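Local coordinates for protein N-acetylgalactosaminyltransferase 7 (Homo sapiens, PDB 6IWR) that is a glycosyltransferase that combines a GT-A type domain of glycosyltransferase family 2 with a ricin-type beta-trefoil lectin domain, at residues K94-G99 against D121-D126; Q107-I110 against F115-V118; V236-D241 against A252-P257; T263-P268 against P325-G330. All blocks are in the same frame, centred on the assembly; numbering follows the deposited sequence.

The four contacts form two pairs. Contacts 1 and 2 share helix 117-122, and contact 2 lies inside the chain loop that contact 1 closes. Their centres are 12 Å apart, and L98 of contact 1 packs on V118 of contact 2. Contacts 3 and 4 belong to the GT-A domain, with centres 10 Å apart. They meet where L254 and P257 of helix 251-260 pack on strand 264-274. Contact 2 comes to about 7 Å of contact 3 at the nearest atoms. The bound manganese ion lies about 7 Å from the side chain of F115 in contact 2 and about 13 Å from that of M327 in contact 4.

Contact 1: K94-G99 against D121-D126; sequences KPLVLG and DMISLD
L96 and I123 mark the nearest approach of the two backbones, with their CA atoms 8.5 Å apart. Residues 94-99 are an irregular loop. Residues 121-126 begin in the weakly bonded end of helix 117-122 and continue as a loop. The gap is bridged by side chains alone. L96 has its CG opposite the backbone N (chi1 -152°), which sends CD1 across to the other segment. There L96 CD1 rests on I123 CG1 at 3.7 Å. The two side chains run alongside each other, pointing opposite ways, and I123 CD1 is 4.0 Å from L96 CD1. That methyl also touches M122 CG at 4.0 Å, so it sits against two residues at once. Further along, L98 and M122 meet tip to tip. The sulfur SD of M122 lies 3.9 Å from L98 CD2 and 4.1 Å from L98 CD1. I123 also packs on R165 of helix 160-173 and on Y278. On the loop segment, P95 and V97 pack on P501 and C502 of the second subunit. No hydrogen bond or salt bridge joins 94-99 to 121-126. The loop is held against the helix end by methyl, methylene and thioether packing. Such packing is not directional and depends on shape.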
loop_
_atom_site.group_PDB
_atom_site.type_symbol
_atom_site.label_atom_id
_atom_site.label_comp_id
_atom_site.label_asym_id
_atom_site.label_seq_id
_atom_site.Cartn_x
_atom_site.Cartn_y
_atom_site.Cartn_z
ATOM N N LYS A 94 -23.349 14.378 -11.798
ATOM C CA LYS A 94 -23.212 13.090 -12.429
ATOM C C LYS A 94 -21.748 12.749 -12.431
ATOM O O LYS A 94 -20.942 13.626 -12.624
ATOM C CB LYS A 94 -23.712 13.169 -13.864
ATOM C CG LYS A 94 -24.905 12.295 -14.166
ATOM C CD LYS A 94 -24.652 11.444 -15.395
ATOM C CE LYS A 94 -24.243 12.288 -16.586
ATOM N NZ LYS A 94 -24.449 11.585 -17.878
ATOM N N PRO A 95 -21.387 11.489 -12.231
ATOM C CA PRO A 95 -19.964 11.141 -12.287
ATOM C C PRO A 95 -19.414 11.381 -13.685
ATOM O O PRO A 95 -20.096 11.173 -14.689
ATOM C CB PRO A 95 -19.922 9.656 -11.887
ATOM C CG PRO A 95 -21.307 9.180 -11.859
ATOM C CD PRO A 95 -22.216 10.358 -11.766
ATOM N N LEU A 96 -18.182 11.855 -13.733
ATOM C CA LEU A 96 -17.491 12.208 -14.963
ATOM C C LEU A 96 -16.387 11.184 -15.207
ATOM O O LEU A 96 -15.295 11.286 -14.634
ATOM C CB LEU A 96 -16.909 13.606 -14.855
ATOM C CG LEU A 96 -16.749 14.399 -16.146
ATOM C CD1 LEU A 96 -15.652 15.438 -15.959
ATOM C CD2 LEU A 96 -16.471 13.511 -17.338
ATOM N N VAL A 97 -16.666 10.230 -16.089
ATOM C CA VAL A 97 -15.779 9.118 -16.377
ATOM C C VAL A 97 -15.041 9.448 -17.672
ATOM O O VAL A 97 -15.673 9.739 -18.688
ATOM C CB VAL A 97 -16.578 7.804 -16.466
ATOM C CG1 VAL A 97 -15.679 6.609 -16.715
ATOM C CG2 VAL A 97 -17.366 7.592 -15.181
ATOM N N LEU A 98 -13.704 9.424 -17.643
ATOM C CA LEU A 98 -12.821 9.854 -18.731
ATOM C C LEU A 98 -11.994 8.698 -19.300
ATOM O O LEU A 98 -12.247 7.528 -19.009
ATOM C CB LEU A 98 -11.894 10.959 -18.220
ATOM C CG LEU A 98 -12.490 12.324 -17.883
ATOM C CD1 LEU A 98 -11.379 13.337 -17.619
ATOM C CD2 LEU A 98 -13.409 12.805 -18.994
ATOM N N GLY A 99 -10.963 9.046 -20.068
ATOM C CA GLY A 99 -9.936 8.124 -20.508
ATOM C C GLY A 99 -10.543 7.090 -21.412
ATOM O O GLY A 99 -11.752 7.104 -21.651
ATOM N N ASP A 121 -11.091 20.113 -14.064
ATOM C CA ASP A 121 -10.965 21.271 -14.940
ATOM C C ASP A 121 -12.054 21.335 -16.010
ATOM O O ASP A 121 -12.263 22.408 -16.577
ATOM C CB ASP A 121 -9.586 21.294 -15.608
ATOM C CG ASP A 121 -8.500 21.792 -14.683
ATOM O OD1 ASP A 121 -8.811 22.084 -13.503
ATOM O OD2 ASP A 121 -7.335 21.893 -15.139
ATOM N N MET A 122 -12.755 20.240 -16.318
ATOM C CA MET A 122 -13.825 20.324 -17.310
ATOM C C MET A 122 -15.214 20.459 -16.701
ATOM O O MET A 122 -16.186 20.631 -17.448
ATOM C CB MET A 122 -13.797 19.127 -18.270
ATOM C CG MET A 122 -13.091 17.902 -17.813
ATOM S SD MET A 122 -13.094 16.688 -19.159
ATOM C CE MET A 122 -11.479 16.944 -19.882
ATOM N N ILE A 123 -15.326 20.396 -15.363
ATOM C CA ILE A 123 -16.573 20.633 -14.650
ATOM C C ILE A 123 -16.657 22.122 -14.349
ATOM O O ILE A 123 -15.661 22.746 -13.979
ATOM C CB ILE A 123 -16.636 19.778 -13.368
ATOM C CG1 ILE A 123 -16.370 18.294 -13.705
ATOM C CG2 ILE A 123 -17.963 19.989 -12.618
ATOM C CD1 ILE A 123 -16.347 17.330 -12.504
ATOM N N SER A 124 -17.823 22.712 -14.562
ATOM C CA SER A 124 -17.990 24.142 -14.312
ATOM C C SER A 124 -17.651 24.502 -12.865
ATOM O O SER A 124 -17.886 23.722 -11.939
ATOM C CB SER A 124 -19.432 24.581 -14.623
ATOM O OG SER A 124 -19.668 25.911 -14.183
ATOM N N LEU A 125 -17.104 25.703 -12.669
ATOM C CA LEU A 125 -16.992 26.220 -11.310
ATOM C C LEU A 125 -18.355 26.507 -10.685
ATOM O O LEU A 125 -18.454 26.545 -9.451
ATOM C CB LEU A 125 -16.151 27.486 -11.289
ATOM C CG LEU A 125 -14.744 27.311 -11.849
ATOM C CD1 LEU A 125 -14.053 28.673 -11.937
ATOM C CD2 LEU A 125 -13.968 26.329 -11.004
ATOM N N ASP A 126 -19.401 26.684 -11.505
ATOM C CA ASP A 126 -20.749 27.013 -11.046
ATOM C C ASP A 126 -21.717 25.842 -11.202
ATOM O O ASP A 126 -22.929 26.027 -11.298
ATOM C CB ASP A 126 -21.273 28.233 -11.802
ATOM C CG ASP A 126 -20.395 29.450 -11.607
ATOM O OD1 ASP A 126 -20.102 29.813 -10.441
ATOM O OD2 ASP A 126 -19.974 30.038 -12.630
#

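Contact 2: Q107-I110 against F115-V118; sequences QASI and FNMV
S109 and M117 come together where two successive helices meet, with CA atoms 5.6 Å apart, while those of I110 and F115 are 5.0 Å apart. The main link is a hydrogen bond from the backbone N of M117 to S109 OG, 2.8 Å long with an angle of 145° at the hydrogen. The S109 hydroxyl is placed between its own backbone N and carbonyl carbon (chi1 83°). OG also bonds to I106 O, one turn back in its own helix. Since a carbonyl can only accept, OG gives its proton to I106 and receives the one from M117. The amide of M117, in the first turn of helix 117-122, thus gets its acceptor from the preceding helix. N116 holds the N-cap position and is the centre of an inverse gamma turn. Carbon atoms close in around the hydroxyl: V118 CG1 is 3.7 Å from S109 OG, and M117 CB is 3.7 Å from S109 CB. I110 adds a CA-H...O contact, with its CA 3.6 Å from F115 O. The ring of F115 makes a T-shaped (edge-to-face) contact with H243; its side chain is about 7 Å from the bound manganese ion. The side chain of M117 packs on S161 and T162 of helix 160-173, V118 packs on I106 of helix 103-113, and N116 O bonds to Y278 OH. The turn between helices 103-113 and 117-122 is therefore set against helix 160-173 on one hand and the loop holding Y278 on the other.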
loop_
_atom_site.group_PDB
_atom_site.type_symbol
_atom_site.label_atom_id
_atom_site.label_comp_id
_atom_site.label_asym_id
_atom_site.label_seq_id
_atom_site.Cartn_x
_atom_site.Cartn_y
_atom_site.Cartn_z
ATOM N N GLN A 107 -3.245 10.703 -14.550
ATOM C CA GLN A 107 -2.254 10.272 -13.578
ATOM C C GLN A 107 -1.271 11.395 -13.268
ATOM O O GLN A 107 -0.928 11.639 -12.102
ATOM C CB GLN A 107 -1.550 9.023 -14.085
ATOM C CG GLN A 107 -2.372 7.771 -13.823
ATOM C CD GLN A 107 -2.154 6.731 -14.892
ATOM O OE1 GLN A 107 -1.139 6.762 -15.592
ATOM N NE2 GLN A 107 -3.114 5.814 -15.046
ATOM N N ALA A 108 -0.842 12.123 -14.294
ATOM C CA ALA A 108 0.070 13.230 -14.057
ATOM C C ALA A 108 -0.514 14.204 -13.040
ATOM O O ALA A 108 0.180 14.634 -12.110
ATOM C CB ALA A 108 0.398 13.928 -15.379
ATOM N N SER A 109 -1.805 14.549 -13.178
ATOM C CA SER A 109 -2.372 15.550 -12.277
ATOM C C SER A 109 -2.595 14.981 -10.883
ATOM O O SER A 109 -2.482 15.719 -9.896
ATOM C CB SER A 109 -3.663 16.146 -12.856
ATOM O OG SER A 109 -4.819 15.357 -12.621
ATOM N N ILE A 110 -2.862 13.677 -10.768
ATOM C CA ILE A 110 -2.984 13.073 -9.441
ATOM C C ILE A 110 -1.661 13.170 -8.684
ATOM O O ILE A 110 -1.630 13.568 -7.513
ATOM C CB ILE A 110 -3.471 11.616 -9.538
ATOM C CG1 ILE A 110 -4.880 11.552 -10.138
ATOM C CG2 ILE A 110 -3.436 10.976 -8.166
ATOM C CD1 ILE A 110 -5.291 10.197 -10.619
ATOM N N PHE A 115 -5.822 14.942 -6.672
ATOM C CA PHE A 115 -7.124 14.851 -7.306
ATOM C C PHE A 115 -6.944 14.743 -8.813
ATOM O O PHE A 115 -5.921 15.135 -9.376
ATOM C CB PHE A 115 -7.994 16.062 -6.982
ATOM C CG PHE A 115 -8.072 16.365 -5.530
ATOM C CD1 PHE A 115 -8.433 15.376 -4.625
ATOM C CD2 PHE A 115 -7.778 17.637 -5.055
ATOM C CE1 PHE A 115 -8.525 15.641 -3.269
ATOM C CE2 PHE A 115 -7.850 17.910 -3.682
ATOM C CZ PHE A 115 -8.232 16.905 -2.795
ATOM N N ASN A 116 -7.946 14.160 -9.453
ATOM C CA ASN A 116 -8.035 14.116 -10.905
ATOM C C ASN A 116 -8.326 15.530 -11.376
ATOM O O ASN A 116 -9.483 15.926 -11.504
ATOM C CB ASN A 116 -9.140 13.159 -11.317
ATOM C CG ASN A 116 -9.190 12.927 -12.789
ATOM O OD1 ASN A 116 -9.685 11.883 -13.235
ATOM N ND2 ASN A 116 -8.671 13.878 -13.570
ATOM N N MET A 117 -7.279 16.313 -11.649
ATOM C CA MET A 117 -7.535 17.698 -12.025
ATOM C C MET A 117 -7.981 17.837 -13.474
ATOM O O MET A 117 -8.626 18.837 -13.818
ATOM C CB MET A 117 -6.316 18.566 -11.782
ATOM C CG MET A 117 -6.075 18.854 -10.320
ATOM S SD MET A 117 -7.346 19.847 -9.496
ATOM C CE MET A 117 -7.476 21.207 -10.654
ATOM N N VAL A 118 -7.649 16.876 -14.346
ATOM C CA VAL A 118 -8.158 16.990 -15.706
ATOM C C VAL A 118 -9.675 16.886 -15.691
ATOM O O VAL A 118 -10.370 17.671 -16.348
ATOM C CB VAL A 118 -7.502 15.959 -16.650
ATOM C CG1 VAL A 118 -6.219 15.400 -16.055
ATOM C CG2 VAL A 118 -8.470 14.848 -17.049
#

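Contact 3: V236-D241 against A252-P257; sequences VLIYLD and APLVAP
I238 and L254 owe their meeting to the torsions of both. In I238, CG1 lies opposite the carbonyl carbon (chi1 -52°) and the chain then runs out extended, which carries CD1 toward the helix. L254 swings CG away from its main-chain N (chi1 -173°), and its CD2 methyl reaches I238. The two side chains meet tip to tip, with I238 CD1 4.0 Å from L254 CD2. The same L254 methyl lies 4.1 Å from I238 CG2, so it faces both branches of the isoleucine. V255 takes the next place along the helix. Its CG2 is 4.2 Å from I238 CD1. Its CG1 lies 4.1 Å from V236 CG1, and these two valines cross obliquely. All four side chains are buried and purely apolar, and no hydrogen bond crosses the contact. The axes of strand 236-240 and of helix 252-257 come within 10.7 Å, and their directions differ by 138°. W250 and S149 also touch I238. On the other face of the strand, Y239 stacks on F332, and L237 packs on helix 336-342. Strand 236-240 runs parallel to 149-155 and antiparallel to 332-335 in the central sheet. D241 OD2 bonds to H380 NE2. D241 and H243 form an Asp-x-His pattern, which in relatives belongs to the metal site. A helix packed by apolar residues on a central mixed sheet, in a chain that also carries such a pattern, fits the layered build of the GT-A fold.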
loop_
_atom_site.group_PDB
_atom_site.type_symbol
_atom_site.label_atom_id
_atom_site.label_comp_id
_atom_site.label_asym_id
_atom_site.label_seq_id
_atom_site.Cartn_x
_atom_site.Cartn_y
_atom_site.Cartn_z
ATOM N N VAL A 236 -19.811 35.345 12.667
ATOM C CA VAL A 236 -19.302 34.006 12.928
ATOM C C VAL A 236 -18.264 33.660 11.877
ATOM O O VAL A 236 -18.340 34.111 10.731
ATOM C CB VAL A 236 -20.402 32.916 13.006
ATOM C CG1 VAL A 236 -21.771 33.519 13.286
ATOM C CG2 VAL A 236 -20.391 31.983 11.811
ATOM N N LEU A 237 -17.254 32.893 12.300
ATOM C CA LEU A 237 -16.282 32.298 11.393
ATOM C C LEU A 237 -16.800 30.956 10.895
ATOM O O LEU A 237 -17.276 30.143 11.688
ATOM C CB LEU A 237 -14.942 32.107 12.093
ATOM C CG LEU A 237 -14.260 33.385 12.589
ATOM C CD1 LEU A 237 -13.160 33.037 13.573
ATOM C CD2 LEU A 237 -13.699 34.159 11.367
ATOM N N ILE A 238 -16.748 30.736 9.585
ATOM C CA ILE A 238 -17.055 29.433 9.014
ATOM C C ILE A 238 -15.796 28.973 8.306
ATOM O O ILE A 238 -15.404 29.563 7.293
ATOM C CB ILE A 238 -18.241 29.461 8.040
ATOM C CG1 ILE A 238 -19.469 30.127 8.671
ATOM C CG2 ILE A 238 -18.576 28.008 7.581
ATOM C CD1 ILE A 238 -20.731 29.998 7.836
ATOM N N TYR A 239 -15.166 27.925 8.828
ATOM C CA TYR A 239 -14.001 27.348 8.176
ATOM C C TYR A 239 -14.419 26.302 7.148
ATOM O O TYR A 239 -15.354 25.528 7.374
ATOM C CB TYR A 239 -13.060 26.728 9.217
ATOM C CG TYR A 239 -12.372 27.763 10.052
ATOM C CD1 TYR A 239 -11.163 28.306 9.644
ATOM C CD2 TYR A 239 -12.946 28.219 11.239
ATOM C CE1 TYR A 239 -10.521 29.295 10.401
ATOM C CE2 TYR A 239 -12.328 29.198 12.003
ATOM C CZ TYR A 239 -11.110 29.742 11.577
ATOM O OH TYR A 239 -10.475 30.728 12.318
ATOM N N LEU A 240 -13.695 26.278 6.024
ATOM C CA LEU A 240 -13.944 25.403 4.882
ATOM C C LEU A 240 -12.619 24.968 4.271
ATOM O O LEU A 240 -11.754 25.813 4.033
ATOM C CB LEU A 240 -14.771 26.136 3.813
ATOM C CG LEU A 240 -16.243 25.776 3.582
ATOM C CD1 LEU A 240 -16.834 25.168 4.802
ATOM C CD2 LEU A 240 -17.022 27.003 3.178
ATOM N N ASP A 241 -12.470 23.661 4.001
ATOM C CA ASP A 241 -11.332 23.134 3.232
ATOM C C ASP A 241 -11.279 23.848 1.874
ATOM O O ASP A 241 -12.273 24.389 1.392
ATOM C CB ASP A 241 -11.444 21.591 3.018
ATOM C CG ASP A 241 -10.456 20.746 3.899
ATOM O OD1 ASP A 241 -10.252 21.186 5.056
ATOM O OD2 ASP A 241 -9.911 19.648 3.454
ATOM N N ALA A 252 -28.460 28.637 6.761
ATOM C CA ALA A 252 -29.391 28.883 7.865
ATOM C C ALA A 252 -29.344 27.773 8.909
ATOM O O ALA A 252 -29.155 28.069 10.098
ATOM C CB ALA A 252 -30.805 29.085 7.306
ATOM N N PRO A 253 -29.503 26.509 8.553
ATOM C CA PRO A 253 -29.306 25.431 9.541
ATOM C C PRO A 253 -28.002 25.553 10.328
ATOM O O PRO A 253 -27.990 25.314 11.542
ATOM C CB PRO A 253 -29.321 24.154 8.681
ATOM C CG PRO A 253 -29.615 24.602 7.255
ATOM C CD PRO A 253 -29.423 26.058 7.156
ATOM N N LEU A 254 -26.902 25.932 9.666
ATOM C CA LEU A 254 -25.606 25.943 10.338
ATOM C C LEU A 254 -25.466 27.123 11.296
ATOM O O LEU A 254 -24.887 26.989 12.381
ATOM C CB LEU A 254 -24.483 25.974 9.303
ATOM C CG LEU A 254 -23.050 25.826 9.812
ATOM C CD1 LEU A 254 -22.716 24.388 10.052
ATOM C CD2 LEU A 254 -22.104 26.396 8.822
ATOM N N VAL A 255 -25.979 28.294 10.922
ATOM C CA VAL A 255 -25.820 29.455 11.792
ATOM C C VAL A 255 -27.015 29.721 12.712
ATOM O O VAL A 255 -26.926 30.578 13.607
ATOM C CB VAL A 255 -25.508 30.686 10.928
ATOM C CG1 VAL A 255 -25.267 31.896 11.799
ATOM C CG2 VAL A 255 -24.292 30.400 10.076
ATOM N N ALA A 256 -28.123 29.032 12.537
ATOM C CA ALA A 256 -29.232 29.250 13.460
ATOM C C ALA A 256 -28.839 28.906 14.891
ATOM O O ALA A 256 -29.034 29.742 15.788
ATOM C CB ALA A 256 -30.466 28.464 12.998
ATOM N N PRO A 257 -28.279 27.739 15.183
ATOM C CA PRO A 257 -27.991 27.432 16.596
ATOM C C PRO A 257 -27.046 28.436 17.241
ATOM O O PRO A 257 -27.278 28.838 18.390
ATOM C CB PRO A 257 -27.415 26.008 16.553
ATOM C CG PRO A 257 -27.394 25.602 15.114
ATOM C CD PRO A 257 -28.056 26.612 14.269
#

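Contact 4: T263-P268 against P325-G330; sequences TICTVP and PAMAGG
M327 belongs to the loop that leads into strand 332-335 of the GT-A sheet, and its side chain lies over C265 and V267 of strand 264-274. The CA atoms of V267 and M327 are 7.1 Å apart, and no hydrogen bond joins the two segments. M327 starts with CG flanked by the main-chain N and C (chi1 58°). The chain then extends and bends at its last torsion (chi3 80°), which turns CE onto the cysteine. There M327 CE lies 3.8 Å from C265 SG. The base of the side chain meets the valine, with M327 CB 4.1 Å from V267 CG2. The side chain of V267 runs nearly perpendicular to that of M327. The methionine therefore spans two strand residues that point to the same face, touching one with its first carbon and the other with its last. All three residues are buried. The backbone of M327 is fixed separately: its O accepts a hydrogen bond from N356 ND2. Helix 355-365 closes in beside the contact, with I359 against M327 and I363 against C265. F332 of strand 332-335 touches both C265 and M327. T266 points to the other face of strand 264-274, onto P257 and I258 of helix 251-260. The contact lies between strand 264-274 and helix 355-365, while helix 251-260 packs on the reverse face of the strand.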
loop_
_atom_site.group_PDB
_atom_site.type_symbol
_atom_site.label_atom_id
_atom_site.label_comp_id
_atom_site.label_asym_id
_atom_site.label_seq_id
_atom_site.Cartn_x
_atom_site.Cartn_y
_atom_site.Cartn_z
ATOM N N THR A 263 -22.266 30.316 22.462
ATOM C CA THR A 263 -21.332 29.273 22.877
ATOM C C THR A 263 -21.600 27.948 22.184
ATOM O O THR A 263 -21.010 26.933 22.564
ATOM C CB THR A 263 -21.373 29.049 24.398
ATOM O OG1 THR A 263 -22.667 28.570 24.776
ATOM C CG2 THR A 263 -21.037 30.317 25.167
ATOM N N ILE A 264 -22.496 27.920 21.217
ATOM C CA ILE A 264 -22.667 26.728 20.403
ATOM C C ILE A 264 -21.731 26.835 19.215
ATOM O O ILE A 264 -21.581 27.905 18.613
ATOM C CB ILE A 264 -24.131 26.566 19.961
ATOM C CG1 ILE A 264 -25.033 26.520 21.194
ATOM C CG2 ILE A 264 -24.316 25.323 19.092
ATOM C CD1 ILE A 264 -26.485 26.296 20.879
ATOM N N CYS A 265 -21.048 25.742 18.917
ATOM C CA CYS A 265 -20.228 25.631 17.723
ATOM C C CYS A 265 -20.843 24.566 16.833
ATOM O O CYS A 265 -21.223 23.488 17.302
ATOM C CB CYS A 265 -18.784 25.299 18.081
ATOM S SG CYS A 265 -17.786 24.698 16.758
ATOM N N THR A 266 -20.938 24.864 15.559
ATOM C CA THR A 266 -21.777 24.116 14.651
ATOM C C THR A 266 -20.929 23.435 13.587
ATOM O O THR A 266 -19.864 23.941 13.206
ATOM C CB THR A 266 -22.785 25.068 14.036
ATOM O OG1 THR A 266 -23.957 25.034 14.851
ATOM C CG2 THR A 266 -23.173 24.605 12.764
ATOM N N VAL A 267 -21.403 22.279 13.117
ATOM C CA VAL A 267 -20.668 21.469 12.153
ATOM C C VAL A 267 -21.631 20.900 11.115
ATOM O O VAL A 267 -22.584 20.215 11.468
ATOM C CB VAL A 267 -19.892 20.323 12.825
ATOM C CG1 VAL A 267 -18.877 19.762 11.856
ATOM C CG2 VAL A 267 -19.215 20.796 14.116
ATOM N N PRO A 268 -21.428 21.172 9.833
ATOM C CA PRO A 268 -22.238 20.510 8.805
ATOM C C PRO A 268 -21.905 19.024 8.709
ATOM O O PRO A 268 -20.825 18.579 9.096
ATOM C CB PRO A 268 -21.824 21.239 7.524
ATOM C CG PRO A 268 -20.365 21.577 7.791
ATOM C CD PRO A 268 -20.320 21.952 9.263
ATOM N N PRO A 325 -19.483 14.566 20.419
ATOM C CA PRO A 325 -18.383 14.845 21.353
ATOM C C PRO A 325 -17.209 15.558 20.691
ATOM O O PRO A 325 -16.456 16.257 21.387
ATOM C CB PRO A 325 -17.978 13.453 21.869
ATOM C CG PRO A 325 -19.093 12.523 21.455
ATOM C CD PRO A 325 -19.645 13.125 20.174
ATOM N N ALA A 326 -17.043 15.415 19.372
ATOM C CA ALA A 326 -15.922 16.005 18.653
ATOM C C ALA A 326 -16.326 16.280 17.203
ATOM O O ALA A 326 -17.351 15.791 16.717
ATOM C CB ALA A 326 -14.701 15.082 18.697
ATOM N N MET A 327 -15.488 17.050 16.502
ATOM C CA MET A 327 -15.648 17.338 15.084
ATOM C C MET A 327 -14.469 16.752 14.308
ATOM O O MET A 327 -13.389 16.531 14.861
ATOM C CB MET A 327 -15.734 18.855 14.851
ATOM C CG MET A 327 -14.478 19.544 15.380
ATOM S SD MET A 327 -14.115 21.176 14.703
ATOM C CE MET A 327 -15.251 22.146 15.680
ATOM N N ALA A 328 -14.672 16.490 13.015
ATOM C CA ALA A 328 -13.548 16.037 12.201
ATOM C C ALA A 328 -12.451 17.090 12.170
ATOM O O ALA A 328 -11.267 16.760 12.265
ATOM C CB ALA A 328 -14.004 15.695 10.783
ATOM N N GLY A 329 -12.824 18.368 12.053
ATOM C CA GLY A 329 -11.875 19.453 12.240
ATOM C C GLY A 329 -11.779 20.498 11.145
ATOM O O GLY A 329 -11.514 21.670 11.428
ATOM N N GLY A 330 -11.958 20.100 9.891
ATOM C CA GLY A 330 -11.776 21.034 8.797
ATOM C C GLY A 330 -12.884 22.060 8.642
ATOM O O GLY A 330 -12.609 23.229 8.358
#